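Local atomic coordinates of endolysin (Escherichia coli O157 typing phage 15, PDB entry 7M5I), a protein that probably hydrolyses the beta-1,4 glycosidic bonds of host peptidoglycan as a phage lysozyme, contributing to lysis of the bacterium and release of new phage particles. Residues Gly33-Gly38 with Val49-Lys54; Ser106-Arg111 with Gln125-Val130; Asp89-Glu94 with Asp151-Ser156; Lys77-Pro82 with Lys110-Gly115. All blocks are in the same frame, centred on the assembly; numbering follows the deposited sequence.

Interaction 1: residues Gly33-Gly38 with Val49-Lys54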
loop_
_atom_site.group_PDB
_atom_site.type_symbol
_atom_site.label_atom_id
_atom_site.label_comp_id
_atom_site.label_asym_id
_atom_site.label_seq_id
_atom_site.Cartn_x
_atom_site.Cartn_y
_atom_site.Cartn_z
ATOM N N GLY A 33 10.183 -6.435 -15.485
ATOM C CA GLY A 33 11.391 -7.270 -15.516
ATOM C C GLY A 33 12.020 -7.498 -14.142
ATOM O O GLY A 33 13.163 -7.900 -14.100
ATOM N N ILE A 34 11.338 -7.189 -13.063
ATOM C CA ILE A 34 11.893 -7.314 -11.673
ATOM C C ILE A 34 11.478 -8.641 -11.075
ATOM O O ILE A 34 10.280 -8.882 -10.896
ATOM C CB ILE A 34 11.458 -6.159 -10.766
ATOM C CG1 ILE A 34 11.932 -4.814 -11.339
ATOM C CG2 ILE A 34 11.983 -6.388 -9.355
ATOM C CD1 ILE A 34 11.143 -3.673 -10.773
ATOM N N PRO A 35 12.421 -9.487 -10.644
ATOM C CA PRO A 35 12.041 -10.684 -9.894
ATOM C C PRO A 35 11.248 -10.346 -8.626
ATOM O O PRO A 35 11.656 -9.535 -7.843
ATOM C CB PRO A 35 13.390 -11.369 -9.606
ATOM C CG PRO A 35 14.292 -10.854 -10.703
ATOM C CD PRO A 35 13.884 -9.402 -10.846
ATOM N N THR A 36 10.112 -11.020 -8.478
ATOM C CA THR A 36 9.099 -10.778 -7.434
ATOM C C THR A 36 8.678 -12.120 -6.820
ATOM O O THR A 36 8.643 -13.122 -7.500
ATOM C CB THR A 36 7.908 -10.015 -8.028
ATOM O OG1 THR A 36 8.383 -8.856 -8.698
ATOM C CG2 THR A 36 6.920 -9.587 -6.957
ATOM N N ILE A 37 8.340 -12.121 -5.545
ATOM C CA ILE A 37 7.889 -13.358 -4.869
ATOM C C ILE A 37 6.945 -12.977 -3.718
ATOM O O ILE A 37 6.932 -11.837 -3.253
ATOM C CB ILE A 37 9.078 -14.208 -4.377
ATOM C CG1 ILE A 37 8.715 -15.699 -4.212
ATOM C CG2 ILE A 37 9.675 -13.616 -3.097
ATOM C CD1 ILE A 37 9.900 -16.621 -4.022
ATOM N N GLY A 38 6.161 -13.944 -3.251
ATOM C CA GLY A 38 5.282 -13.727 -2.106
ATOM C C GLY A 38 4.187 -12.721 -2.449
ATOM O O GLY A 38 3.590 -12.768 -3.559
ATOM N N VAL A 49 15.247 -10.450 -4.553
ATOM C CA VAL A 49 14.591 -11.733 -4.904
ATOM C C VAL A 49 15.318 -12.281 -6.140
ATOM O O VAL A 49 15.676 -11.494 -6.986
ATOM C CB VAL A 49 13.073 -11.525 -5.133
ATOM C CG1 VAL A 49 12.445 -12.757 -5.776
ATOM C CG2 VAL A 49 12.409 -11.115 -3.819
ATOM N N LYS A 50 15.503 -13.593 -6.202
ATOM C CA LYS A 50 16.166 -14.298 -7.324
ATOM C C LYS A 50 15.188 -15.282 -7.984
ATOM O O LYS A 50 14.460 -16.032 -7.274
ATOM C CB LYS A 50 17.356 -15.112 -6.836
ATOM C CG LYS A 50 18.522 -14.308 -6.239
ATOM C CD LYS A 50 18.428 -14.240 -4.727
ATOM C CE LYS A 50 19.610 -13.537 -4.088
ATOM N NZ LYS A 50 19.262 -13.032 -2.736
ATOM N N MET A 51 15.279 -15.376 -9.310
ATOM C CA MET A 51 14.529 -16.382 -10.060
ATOM C C MET A 51 14.960 -17.771 -9.576
ATOM O O MET A 51 16.123 -17.992 -9.143
ATOM C CB MET A 51 14.785 -16.157 -11.558
ATOM C CG MET A 51 14.245 -14.823 -12.050
ATOM S SD MET A 51 12.470 -14.559 -11.838
ATOM C CE MET A 51 11.775 -15.870 -12.842
ATOM N N GLY A 52 14.008 -18.693 -9.638
ATOM C CA GLY A 52 14.142 -20.057 -9.146
ATOM C C GLY A 52 13.845 -20.195 -7.677
ATOM O O GLY A 52 13.804 -21.358 -7.212
ATOM N N MET A 53 13.673 -19.114 -6.920
ATOM C CA MET A 53 13.427 -19.247 -5.464
ATOM C C MET A 53 11.994 -19.738 -5.247
ATOM O O MET A 53 11.096 -19.389 -6.070
ATOM C CB MET A 53 13.539 -17.898 -4.734
ATOM C CG MET A 53 14.980 -17.548 -4.405
ATOM S SD MET A 53 14.921 -15.879 -3.604
ATOM C CE MET A 53 13.926 -16.282 -2.163
ATOM N N LYS A 54 11.811 -20.506 -4.180
ATOM C CA LYS A 54 10.464 -20.948 -3.710
ATOM C C LYS A 54 10.406 -20.698 -2.220
ATOM O O LYS A 54 11.395 -20.968 -1.510
ATOM C CB LYS A 54 10.224 -22.420 -4.007
ATOM C CG LYS A 54 9.993 -22.699 -5.484
ATOM C CD LYS A 54 9.902 -24.174 -5.834
ATOM C CE LYS A 54 9.909 -24.402 -7.340
ATOM N NZ LYS A 54 9.879 -25.852 -7.651
#
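Ile37 and Val49 meet at a slant through their methyl groups, CG2 of Ile37 lying 3.8 Å from CG2 of Val49. With CG1 of Ile37 anti to the backbone N (chi1 -156°), its CG2 stands between N and the carbonyl carbon, against both Val49 methyls. The other branch of Ile37 runs on to Met53, crossing that side chain at about a right angle and bringing CD1 to 3.9 Å from Met53 CB and 3.6 Å from Met53 O. Beta-branched residues suit these places, because each can touch two neighbours with its two arms. At the other end, Pro35 offers the CB side of its ring: CB is 3.5 Å from Val49 O and 4.0 Å from SD of Met51, whose flexible chain bends at chi2 (-59°). No hydrogen bond joins the two segments; methyl, ring and thioether groups pack on each other and against the Val49 and Met53 carbonyl oxygens. The type II turn Lys50-Met53, with Gly52 at positive phi, brings Met51 and Met53 round. Thr36 points its CB away, to the side of the predicted catalytic residue Asp30. In the beta region of this family 24 lysozyme, the 49-54 loop thus lies against strand 35-38, which pairs with strand 27-29, while Ile44 of strand 43-44 packs on Ile37, Val49 and Met53.

Interaction 2: residues Ser106-Arg111 with Gln125-Val130; sequences STFIKR and QWWNKV. With PO4 (phosphate ion), chain C; PO4 (phosphate ion), chain D.
Ser106 and Trp127 touch although their CA atoms are 9.5 Å apart, and no CA pair comes nearer than 8.8 Å (Phe108 to Gln125), so the first turn of helix 107-113 and the loop leading to strand 129-132 meet through side chains, chiefly the two indoles. NE1 of Trp127 lies at the rim of the Phe108 ring, near its plane, 3.7 Å from CD2; the pair as a whole is oblique, with the planes of Phe108 and the Trp127 pyrrole ring 89° apart. With CG between N and the carbonyl carbon (chi1 71°), the Phe108 ring stays beside Ser106, whose OG lies over the centre of one face. That oxygen caps the helix, accepting from Ile109 N at 3.1 Å, and is also hydrogen-bonded to Met103 O; a small hydroxyl suits such an N-cap. The far end of the Trp126 benzo ring meets Thr107 and Arg111: CZ3 is 3.6 Å from Thr107 OG1, and CH2 lies 3.8 Å from Arg111 NH2, over one face of the guanidinium. A phosphate (chain C), probably from the crystallisation liquor, sits at the helix N terminus, where the dipole would probably favour an anion. Its O3 accepts from Thr107 N at 3.0 Å and weakly from Trp127 NE1 at 3.4 Å, its O1 from Thr107 OG1. A water accepts from both Phe108 N and Trp127 NE1, linking the segments, and donates to the same O3. A second phosphate (chain D) lies at the guanidinium edge. Ala123 and Met124 of helix 117-124 and Leu91, Glu94 and Ile98 of helix 85-98 touch Phe108, and Trp127 O accepts from Arg146 of helix 140-155.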
loop_
_atom_site.group_PDB
_atom_site.type_symbol
_atom_site.label_atom_id
_atom_site.label_comp_id
_atom_site.label_asym_id
_atom_site.label_seq_id
_atom_site.Cartn_x
_atom_site.Cartn_y
_atom_site.Cartn_z
ATOM N N SER A 106 1.088 14.686 -0.770
ATOM C CA SER A 106 -0.239 14.453 -1.397
ATOM C C SER A 106 -1.275 15.460 -0.894
ATOM O O SER A 106 -1.197 15.877 0.244
ATOM C CB SER A 106 -0.724 13.039 -1.146
ATOM O OG SER A 106 -1.025 12.812 0.234
ATOM N N THR A 107 -2.267 15.746 -1.712
ATOM C CA THR A 107 -3.513 16.400 -1.295
ATOM C C THR A 107 -4.276 15.519 -0.295
ATOM O O THR A 107 -4.872 16.085 0.651
ATOM C CB THR A 107 -4.379 16.738 -2.507
ATOM O OG1 THR A 107 -3.636 17.610 -3.350
ATOM C CG2 THR A 107 -5.690 17.353 -2.108
ATOM N N PHE A 108 -4.326 14.201 -0.490
ATOM C CA PHE A 108 -5.156 13.352 0.403
ATOM C C PHE A 108 -4.672 13.530 1.852
ATOM O O PHE A 108 -5.528 13.634 2.748
ATOM C CB PHE A 108 -5.297 11.912 -0.094
ATOM C CG PHE A 108 -4.090 11.022 -0.011
ATOM C CD1 PHE A 108 -3.733 10.403 1.175
ATOM C CD2 PHE A 108 -3.384 10.682 -1.177
ATOM C CE1 PHE A 108 -2.668 9.506 1.229
ATOM C CE2 PHE A 108 -2.310 9.820 -1.116
ATOM C CZ PHE A 108 -1.952 9.202 0.070
ATOM N N ILE A 109 -3.379 13.586 2.109
ATOM C CA ILE A 109 -2.882 13.608 3.518
ATOM C C ILE A 109 -3.169 14.996 4.122
ATOM O O ILE A 109 -3.489 15.043 5.334
ATOM C CB ILE A 109 -1.400 13.248 3.606
ATOM C CG1 ILE A 109 -1.056 12.759 5.016
ATOM C CG2 ILE A 109 -0.526 14.420 3.198
ATOM C CD1 ILE A 109 -1.581 11.352 5.323
ATOM N N LYS A 110 -3.097 16.050 3.304
ATOM C CA LYS A 110 -3.471 17.429 3.715
ATOM C C LYS A 110 -4.943 17.453 4.134
ATOM O O LYS A 110 -5.278 18.009 5.193
ATOM C CB LYS A 110 -3.115 18.377 2.573
ATOM C CG LYS A 110 -1.631 18.724 2.499
ATOM C CD LYS A 110 -1.358 20.012 1.665
ATOM C CE LYS A 110 0.029 20.144 1.039
ATOM N NZ LYS A 110 0.309 19.164 -0.039
ATOM N N ARG A 111 -5.813 16.841 3.338
ATOM C CA ARG A 111 -7.266 16.812 3.610
ATOM C C ARG A 111 -7.521 15.966 4.858
ATOM O O ARG A 111 -8.361 16.378 5.708
ATOM C CB ARG A 111 -8.057 16.322 2.395
ATOM C CG ARG A 111 -7.996 17.303 1.233
ATOM C CD ARG A 111 -8.802 16.788 0.064
ATOM N NE ARG A 111 -8.873 17.754 -1.004
ATOM C CZ ARG A 111 -9.505 17.572 -2.159
ATOM N NH1 ARG A 111 -10.174 16.468 -2.395
ATOM N NH2 ARG A 111 -9.484 18.526 -3.064
ATOM N N GLN A 125 -7.941 8.750 -4.628
ATOM C CA GLN A 125 -8.263 8.029 -5.889
ATOM C C GLN A 125 -7.668 8.745 -7.105
ATOM O O GLN A 125 -7.652 8.141 -8.177
ATOM C CB GLN A 125 -9.764 7.860 -5.922
ATOM C CG GLN A 125 -10.232 6.951 -4.795
ATOM C CD GLN A 125 -11.671 6.663 -4.995
ATOM O OE1 GLN A 125 -12.012 5.853 -5.861
ATOM N NE2 GLN A 125 -12.489 7.393 -4.232
ATOM N N TRP A 126 -7.037 9.901 -6.922
ATOM C CA TRP A 126 -6.303 10.573 -8.017
ATOM C C TRP A 126 -5.072 9.739 -8.423
ATOM O O TRP A 126 -4.583 9.948 -9.542
ATOM C CB TRP A 126 -5.880 11.991 -7.624
ATOM C CG TRP A 126 -7.012 12.900 -7.296
ATOM C CD1 TRP A 126 -8.349 12.715 -7.516
ATOM C CD2 TRP A 126 -6.881 14.204 -6.689
ATOM N NE1 TRP A 126 -9.049 13.813 -7.086
ATOM C CE2 TRP A 126 -8.182 14.741 -6.576
ATOM C CE3 TRP A 126 -5.789 14.957 -6.248
ATOM C CZ2 TRP A 126 -8.429 16.005 -6.025
ATOM C CZ3 TRP A 126 -6.023 16.217 -5.732
ATOM C CH2 TRP A 126 -7.321 16.731 -5.638
ATOM N N TRP A 127 -4.546 8.876 -7.570
ATOM C CA TRP A 127 -3.278 8.157 -7.766
ATOM C C TRP A 127 -3.552 6.872 -8.590
ATOM O O TRP A 127 -3.476 5.758 -8.031
ATOM C CB TRP A 127 -2.603 7.892 -6.427
ATOM C CG TRP A 127 -2.098 9.157 -5.810
ATOM C CD1 TRP A 127 -2.804 9.998 -4.974
ATOM C CD2 TRP A 127 -0.812 9.757 -5.972
ATOM N NE1 TRP A 127 -2.065 11.104 -4.655
ATOM C CE2 TRP A 127 -0.820 10.958 -5.205
ATOM C CE3 TRP A 127 0.352 9.413 -6.665
ATOM C CZ2 TRP A 127 0.258 11.837 -5.198
ATOM C CZ3 TRP A 127 1.421 10.283 -6.649
ATOM C CH2 TRP A 127 1.386 11.457 -5.901
ATOM N N ASN A 128 -3.875 7.056 -9.875
ATOM C CA ASN A 128 -4.247 5.881 -10.714
ATOM C C ASN A 128 -3.384 5.836 -11.987
ATOM O O ASN A 128 -3.789 5.097 -12.909
ATOM C CB ASN A 128 -5.728 5.917 -11.078
ATOM C CG ASN A 128 -6.169 7.143 -11.823
ATOM O OD1 ASN A 128 -5.367 7.883 -12.395
ATOM N ND2 ASN A 128 -7.468 7.409 -11.787
ATOM N N LYS A 129 -2.357 6.675 -12.097
ATOM C CA LYS A 129 -1.507 6.759 -13.321
ATOM C C LYS A 129 -0.246 5.918 -13.182
ATOM O O LYS A 129 0.310 5.850 -12.117
ATOM C CB LYS A 129 -1.118 8.218 -13.577
ATOM C CG LYS A 129 -2.251 9.196 -13.765
ATOM C CD LYS A 129 -3.037 8.923 -14.993
ATOM C CE LYS A 129 -4.082 9.996 -15.241
ATOM N NZ LYS A 129 -4.994 10.085 -14.067
ATOM N N VAL A 130 0.253 5.365 -14.287
ATOM C CA VAL A 130 1.542 4.634 -14.335
ATOM C C VAL A 130 2.268 5.182 -15.573
ATOM O O VAL A 130 1.570 5.725 -16.558
ATOM C CB VAL A 130 1.381 3.113 -14.388
ATOM C CG1 VAL A 130 0.809 2.483 -13.113
ATOM C CG2 VAL A 130 0.525 2.726 -15.553
HETATM P P PO4 C . -1.539 15.441 -5.330
HETATM O O1 PO4 C . -2.248 16.796 -5.283
HETATM O O2 PO4 C . -1.607 14.920 -6.761
HETATM O O3 PO4 C . -2.239 14.491 -4.393
HETATM O O4 PO4 C . -0.081 15.565 -4.925
HETATM P P PO4 D . -7.278 21.188 -1.253
HETATM O O1 PO4 D . -7.916 22.552 -1.011
HETATM O O2 PO4 D . -6.743 21.125 -2.692
HETATM O O3 PO4 D . -8.338 20.132 -1.027
HETATM O O4 PO4 D . -6.127 20.965 -0.262
HETATM O O HOH W 1 -3.994 13.068 -3.391
#

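Interaction 3: residues Asp89-Glu94 with Asp151-Ser156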
loop_
_atom_site.group_PDB
_atom_site.type_symbol
_atom_site.label_atom_id
_atom_site.label_comp_id
_atom_site.label_asym_id
_atom_site.label_seq_id
_atom_site.Cartn_x
_atom_site.Cartn_y
_atom_site.Cartn_z
ATOM N N ASP A 89 -5.237 2.018 8.201
ATOM C CA ASP A 89 -5.029 0.857 7.303
ATOM C C ASP A 89 -5.047 1.306 5.835
ATOM O O ASP A 89 -4.151 0.866 5.024
ATOM C CB ASP A 89 -6.032 -0.254 7.537
ATOM C CG ASP A 89 -5.913 -0.995 8.847
ATOM O OD1 ASP A 89 -4.827 -0.947 9.496
ATOM O OD2 ASP A 89 -6.951 -1.654 9.218
ATOM N N ALA A 90 -6.039 2.095 5.457
ATOM C CA ALA A 90 -6.191 2.582 4.079
ATOM C C ALA A 90 -5.005 3.446 3.673
ATOM O O ALA A 90 -4.461 3.288 2.548
ATOM C CB ALA A 90 -7.483 3.305 3.887
ATOM N N LEU A 91 -4.594 4.383 4.525
ATOM C CA LEU A 91 -3.459 5.283 4.203
ATOM C C LEU A 91 -2.173 4.459 4.074
ATOM O O LEU A 91 -1.424 4.730 3.147
ATOM C CB LEU A 91 -3.315 6.330 5.314
ATOM C CG LEU A 91 -4.485 7.315 5.392
ATOM C CD1 LEU A 91 -4.354 8.136 6.677
ATOM C CD2 LEU A 91 -4.557 8.239 4.193
ATOM N N VAL A 92 -1.991 3.437 4.888
ATOM C CA VAL A 92 -0.757 2.585 4.777
ATOM C C VAL A 92 -0.825 1.782 3.480
ATOM O O VAL A 92 0.143 1.820 2.723
ATOM C CB VAL A 92 -0.577 1.667 5.997
ATOM C CG1 VAL A 92 0.541 0.639 5.783
ATOM C CG2 VAL A 92 -0.245 2.502 7.227
ATOM N N SER A 93 -1.970 1.145 3.191
ATOM C CA SER A 93 -2.145 0.409 1.896
ATOM C C SER A 93 -1.780 1.313 0.699
ATOM O O SER A 93 -0.994 0.897 -0.193
ATOM C CB SER A 93 -3.500 -0.161 1.773
ATOM O OG SER A 93 -3.613 -0.895 0.559
ATOM N N GLU A 94 -2.310 2.510 0.621
ATOM C CA GLU A 94 -2.077 3.402 -0.530
ATOM C C GLU A 94 -0.612 3.853 -0.549
ATOM O O GLU A 94 0.012 3.857 -1.679
ATOM C CB GLU A 94 -3.031 4.589 -0.545
ATOM C CG GLU A 94 -2.787 5.497 -1.730
ATOM C CD GLU A 94 -3.941 6.276 -2.282
ATOM O OE1 GLU A 94 -3.743 7.070 -3.247
ATOM O OE2 GLU A 94 -5.064 6.055 -1.814
ATOM N N ASP A 151 -12.992 2.727 0.251
ATOM C CA ASP A 151 -14.026 2.013 1.045
ATOM C C ASP A 151 -13.485 1.677 2.446
ATOM O O ASP A 151 -14.272 1.754 3.453
ATOM C CB ASP A 151 -14.522 0.770 0.311
ATOM C CG ASP A 151 -15.373 1.039 -0.921
ATOM O OD1 ASP A 151 -15.944 2.135 -1.003
ATOM O OD2 ASP A 151 -15.442 0.134 -1.810
ATOM N N ILE A 152 -12.223 1.270 2.565
ATOM C CA ILE A 152 -11.645 0.984 3.916
ATOM C C ILE A 152 -11.656 2.315 4.686
ATOM O O ILE A 152 -12.122 2.338 5.818
ATOM C CB ILE A 152 -10.212 0.418 3.816
ATOM C CG1 ILE A 152 -10.196 -0.936 3.092
ATOM C CG2 ILE A 152 -9.581 0.316 5.183
ATOM C CD1 ILE A 152 -8.805 -1.446 2.772
ATOM N N TYR A 153 -11.135 3.374 4.065
ATOM C CA TYR A 153 -10.858 4.668 4.732
ATOM C C TYR A 153 -12.203 5.214 5.271
ATOM O O TYR A 153 -12.280 5.671 6.460
ATOM C CB TYR A 153 -10.194 5.639 3.757
ATOM C CG TYR A 153 -9.972 7.012 4.353
ATOM C CD1 TYR A 153 -10.967 7.970 4.261
ATOM C CD2 TYR A 153 -8.804 7.331 5.021
ATOM C CE1 TYR A 153 -10.803 9.219 4.832
ATOM C CE2 TYR A 153 -8.630 8.567 5.618
ATOM C CZ TYR A 153 -9.638 9.517 5.538
ATOM O OH TYR A 153 -9.480 10.791 6.074
ATOM N N LEU A 154 -13.233 5.265 4.426
ATOM C CA LEU A 154 -14.519 5.935 4.813
ATOM C C LEU A 154 -15.412 5.025 5.616
ATOM O O LEU A 154 -16.000 5.521 6.609
ATOM C CB LEU A 154 -15.282 6.342 3.556
ATOM C CG LEU A 154 -14.720 7.529 2.798
ATOM C CD1 LEU A 154 -15.465 7.662 1.469
ATOM C CD2 LEU A 154 -14.797 8.792 3.669
ATOM N N ASP A 155 -15.590 3.783 5.188
ATOM C CA ASP A 155 -16.675 2.900 5.679
ATOM C C ASP A 155 -16.161 1.699 6.480
ATOM O O ASP A 155 -17.007 0.941 6.927
ATOM C CB ASP A 155 -17.531 2.399 4.508
ATOM C CG ASP A 155 -18.123 3.520 3.671
ATOM O OD1 ASP A 155 -18.423 4.602 4.201
ATOM O OD2 ASP A 155 -18.258 3.305 2.457
ATOM N N SER A 156 -14.847 1.508 6.632
ATOM C CA SER A 156 -14.292 0.323 7.301
ATOM C C SER A 156 -14.779 -0.961 6.601
ATOM O O SER A 156 -15.045 -1.984 7.232
ATOM C CB SER A 156 -14.606 0.394 8.835
ATOM O OG SER A 156 -13.703 -0.480 9.512
#
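Ala90 and Tyr153 have the nearest CA atoms of segments 89-94 and 151-156, parts of the antiparallel helices 85-98 and 140-155 in the helical part of the phage lysozyme fold. The axes of the short segments come within 8.6 Å at a crossing angle of -162°, a spacing that a small residue at the interface allows. The Ala90 methyl is the central bump: it enters the hollow between Ile152 and Tyr153, with CB 3.6 Å from Tyr153 CB, 3.7 Å from Tyr153 N and 3.9 Å from Ile152 CG2. In return, the Ile152 CG2 branch fills the shallow notch beside the Asp89-Ala90 backbone, 4.0 Å from Ala90 N and 4.3 Å from Asp89 CB. Tyr153 has CG anti to its backbone N (chi1 176°), and its ring presents an edge to the Ala90 methyl. A tyrosine serves well here, for the ring packs against Ala90 and Leu91 while the hydroxyl at its far end is hydrogen-bonded to His112 ND1. Asp89 joins the packing by its methylene alone; its carboxylate is held elsewhere, OD2 by Tyr158 and Ser10 and OD1 by Gln85. Ala16 of helix 11-21 touches Ile152, and Cys120 of helix 117-124 touches Tyr153, so further helices flank the pair. The next residue, Leu91, comes to the same ring obliquely, its CD2 lying 4.3 Å from Tyr153 CE2.

Interaction 4: residues Lys77-Pro82 with Lys110-Gly115; sequences KAIKVP and KRHNAG. With PO4 (phosphate ion), chain D.
Asn113 grips the end of helix 57-78 with both arms of its amide: ND2 donates to Ala78 O (3.0 Å, 160°), while OD1 accepts from Lys80 N at 2.9 Å. The first bond lies near the amide plane of Asn113; in the second, Lys80 N stands 49° above the plane of the side-chain carbonyl. An asparagine suits this spot because one short side chain supplies a donor and an acceptor to the main chain at the point where helix 57-78 ends. Val81 closes in beside it, CG1 coming 3.3 Å from Asn113 O and CG2 lying 3.7 Å from His112 NE2, the Val81 and His112 side chains sliding past each other in opposite directions. Ile79 adds CG1 at 4.1 Å from His112 CD2. Further out, the histidine ring is fixed by a bond between NE2 and Thr83 OG1, the other nitrogen being taken up by Tyr153, and the helix carrying it ends in a Schellman motif at Gly115, whose positive phi suits glycine. The contact joins the C-terminal ends of helices 57-78 and 107-113, with helix 85-98 (Phe88, Leu91) on Ile79 and helix 117-124 (Cys120) on His112.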
loop_
_atom_site.group_PDB
_atom_site.type_symbol
_atom_site.label_atom_id
_atom_site.label_comp_id
_atom_site.label_asym_id
_atom_site.label_seq_id
_atom_site.Cartn_x
_atom_site.Cartn_y
_atom_site.Cartn_z
ATOM N N LYS A 77 4.144 9.349 11.009
ATOM C CA LYS A 77 4.815 10.669 11.066
ATOM C C LYS A 77 4.035 11.717 10.265
ATOM O O LYS A 77 4.006 12.864 10.705
ATOM C CB LYS A 77 6.257 10.520 10.584
ATOM C CG LYS A 77 7.172 9.807 11.573
ATOM C CD LYS A 77 8.198 8.878 10.905
ATOM C CE LYS A 77 9.171 8.208 11.852
ATOM N NZ LYS A 77 10.106 9.210 12.427
ATOM N N ALA A 78 3.342 11.345 9.192
ATOM C CA ALA A 78 2.593 12.286 8.323
ATOM C C ALA A 78 1.236 12.687 8.935
ATOM O O ALA A 78 0.770 13.773 8.665
ATOM C CB ALA A 78 2.410 11.713 6.979
ATOM N N ILE A 79 0.642 11.837 9.761
ATOM C CA ILE A 79 -0.705 12.102 10.337
ATOM C C ILE A 79 -0.545 13.029 11.529
ATOM O O ILE A 79 0.367 12.790 12.330
ATOM C CB ILE A 79 -1.382 10.784 10.709
ATOM C CG1 ILE A 79 -1.829 10.080 9.430
ATOM C CG2 ILE A 79 -2.527 11.014 11.648
ATOM C CD1 ILE A 79 -2.255 8.682 9.680
ATOM N N LYS A 80 -1.396 14.043 11.606
ATOM C CA LYS A 80 -1.302 15.099 12.659
ATOM C C LYS A 80 -2.597 15.174 13.479
ATOM O O LYS A 80 -2.671 16.029 14.399
ATOM C CB LYS A 80 -0.964 16.435 12.005
ATOM C CG LYS A 80 0.370 16.424 11.276
ATOM C CD LYS A 80 0.887 17.789 10.943
ATOM C CE LYS A 80 1.733 17.845 9.686
ATOM N NZ LYS A 80 2.085 19.247 9.355
ATOM N N VAL A 81 -3.543 14.290 13.246
ATOM C CA VAL A 81 -4.869 14.268 13.908
ATOM C C VAL A 81 -5.173 12.846 14.339
ATOM O O VAL A 81 -4.680 11.880 13.751
ATOM C CB VAL A 81 -5.998 14.794 13.010
ATOM C CG1 VAL A 81 -5.780 16.285 12.668
ATOM C CG2 VAL A 81 -6.202 13.917 11.775
ATOM N N PRO A 82 -6.044 12.679 15.333
ATOM C CA PRO A 82 -6.585 11.368 15.677
ATOM C C PRO A 82 -7.203 10.699 14.458
ATOM O O PRO A 82 -7.880 11.349 13.716
ATOM C CB PRO A 82 -7.635 11.681 16.767
ATOM C CG PRO A 82 -7.136 12.932 17.371
ATOM C CD PRO A 82 -6.536 13.737 16.226
ATOM N N LYS A 110 -3.097 16.050 3.304
ATOM C CA LYS A 110 -3.471 17.429 3.715
ATOM C C LYS A 110 -4.943 17.453 4.134
ATOM O O LYS A 110 -5.278 18.009 5.193
ATOM C CB LYS A 110 -3.115 18.377 2.573
ATOM C CG LYS A 110 -1.631 18.724 2.499
ATOM C CD LYS A 110 -1.358 20.012 1.665
ATOM C CE LYS A 110 0.029 20.144 1.039
ATOM N NZ LYS A 110 0.309 19.164 -0.039
ATOM N N ARG A 111 -5.813 16.841 3.338
ATOM C CA ARG A 111 -7.266 16.812 3.610
ATOM C C ARG A 111 -7.521 15.966 4.858
ATOM O O ARG A 111 -8.361 16.378 5.708
ATOM C CB ARG A 111 -8.057 16.322 2.395
ATOM C CG ARG A 111 -7.996 17.303 1.233
ATOM C CD ARG A 111 -8.802 16.788 0.064
ATOM N NE ARG A 111 -8.873 17.754 -1.004
ATOM C CZ ARG A 111 -9.505 17.572 -2.159
ATOM N NH1 ARG A 111 -10.174 16.468 -2.395
ATOM N NH2 ARG A 111 -9.484 18.526 -3.064
ATOM N N HIS A 112 -6.840 14.823 4.999
ATOM C CA HIS A 112 -6.987 13.981 6.207
ATOM C C HIS A 112 -6.664 14.855 7.426
ATOM O O HIS A 112 -7.487 14.869 8.386
ATOM C CB HIS A 112 -6.055 12.771 6.192
ATOM C CG HIS A 112 -6.149 11.965 7.437
ATOM N ND1 HIS A 112 -7.217 11.153 7.694
ATOM C CD2 HIS A 112 -5.368 11.917 8.520
ATOM C CE1 HIS A 112 -7.047 10.564 8.844
ATOM N NE2 HIS A 112 -5.949 11.044 9.387
ATOM N N ASN A 113 -5.557 15.602 7.363
ATOM C CA ASN A 113 -5.073 16.406 8.511
ATOM C C ASN A 113 -5.981 17.615 8.768
ATOM O O ASN A 113 -5.936 18.096 9.887
ATOM C CB ASN A 113 -3.595 16.769 8.356
ATOM C CG ASN A 113 -2.695 15.572 8.606
ATOM O OD1 ASN A 113 -3.060 14.647 9.341
ATOM N ND2 ASN A 113 -1.520 15.579 7.994
ATOM N N ALA A 114 -6.812 18.039 7.807
ATOM C CA ALA A 114 -7.804 19.131 7.944
ATOM C C ALA A 114 -9.176 18.600 8.407
ATOM O O ALA A 114 -10.083 19.442 8.592
ATOM C CB ALA A 114 -7.933 19.871 6.631
ATOM N N GLY A 115 -9.331 17.288 8.633
ATOM C CA GLY A 115 -10.609 16.684 9.040
ATOM C C GLY A 115 -11.571 16.544 7.878
ATOM O O GLY A 115 -12.753 16.280 8.128
HETATM P P PO4 D . -7.278 21.188 -1.253
HETATM O O1 PO4 D . -7.916 22.552 -1.011
HETATM O O2 PO4 D . -6.743 21.125 -2.692
HETATM O O3 PO4 D . -8.338 20.132 -1.027
HETATM O O4 PO4 D . -6.127 20.965 -0.262
#

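From the N terminus, interaction 1 closes first, a short loop of ten intervening residues, four of them in strand, in the beta region beside the predicted active site; its centre lies about 29 to 37 Å from those of the others. The remaining three belong to the helical part. Interaction 4 opens at 77-82 and interaction 3 at 89-94; interaction 4 closes at 110-115, before interaction 3 does at 151-156, so the two cross. Interaction 2, from 106-111 to 125-130, shares Lys110 and Arg111 with interaction 4 and is nested inside interaction 3. Together they tie helices 57-78, 85-98, 107-113 and 140-155 and the loop before strand 129-132, Ile109 packing on Ala78 between interactions 2 and 4.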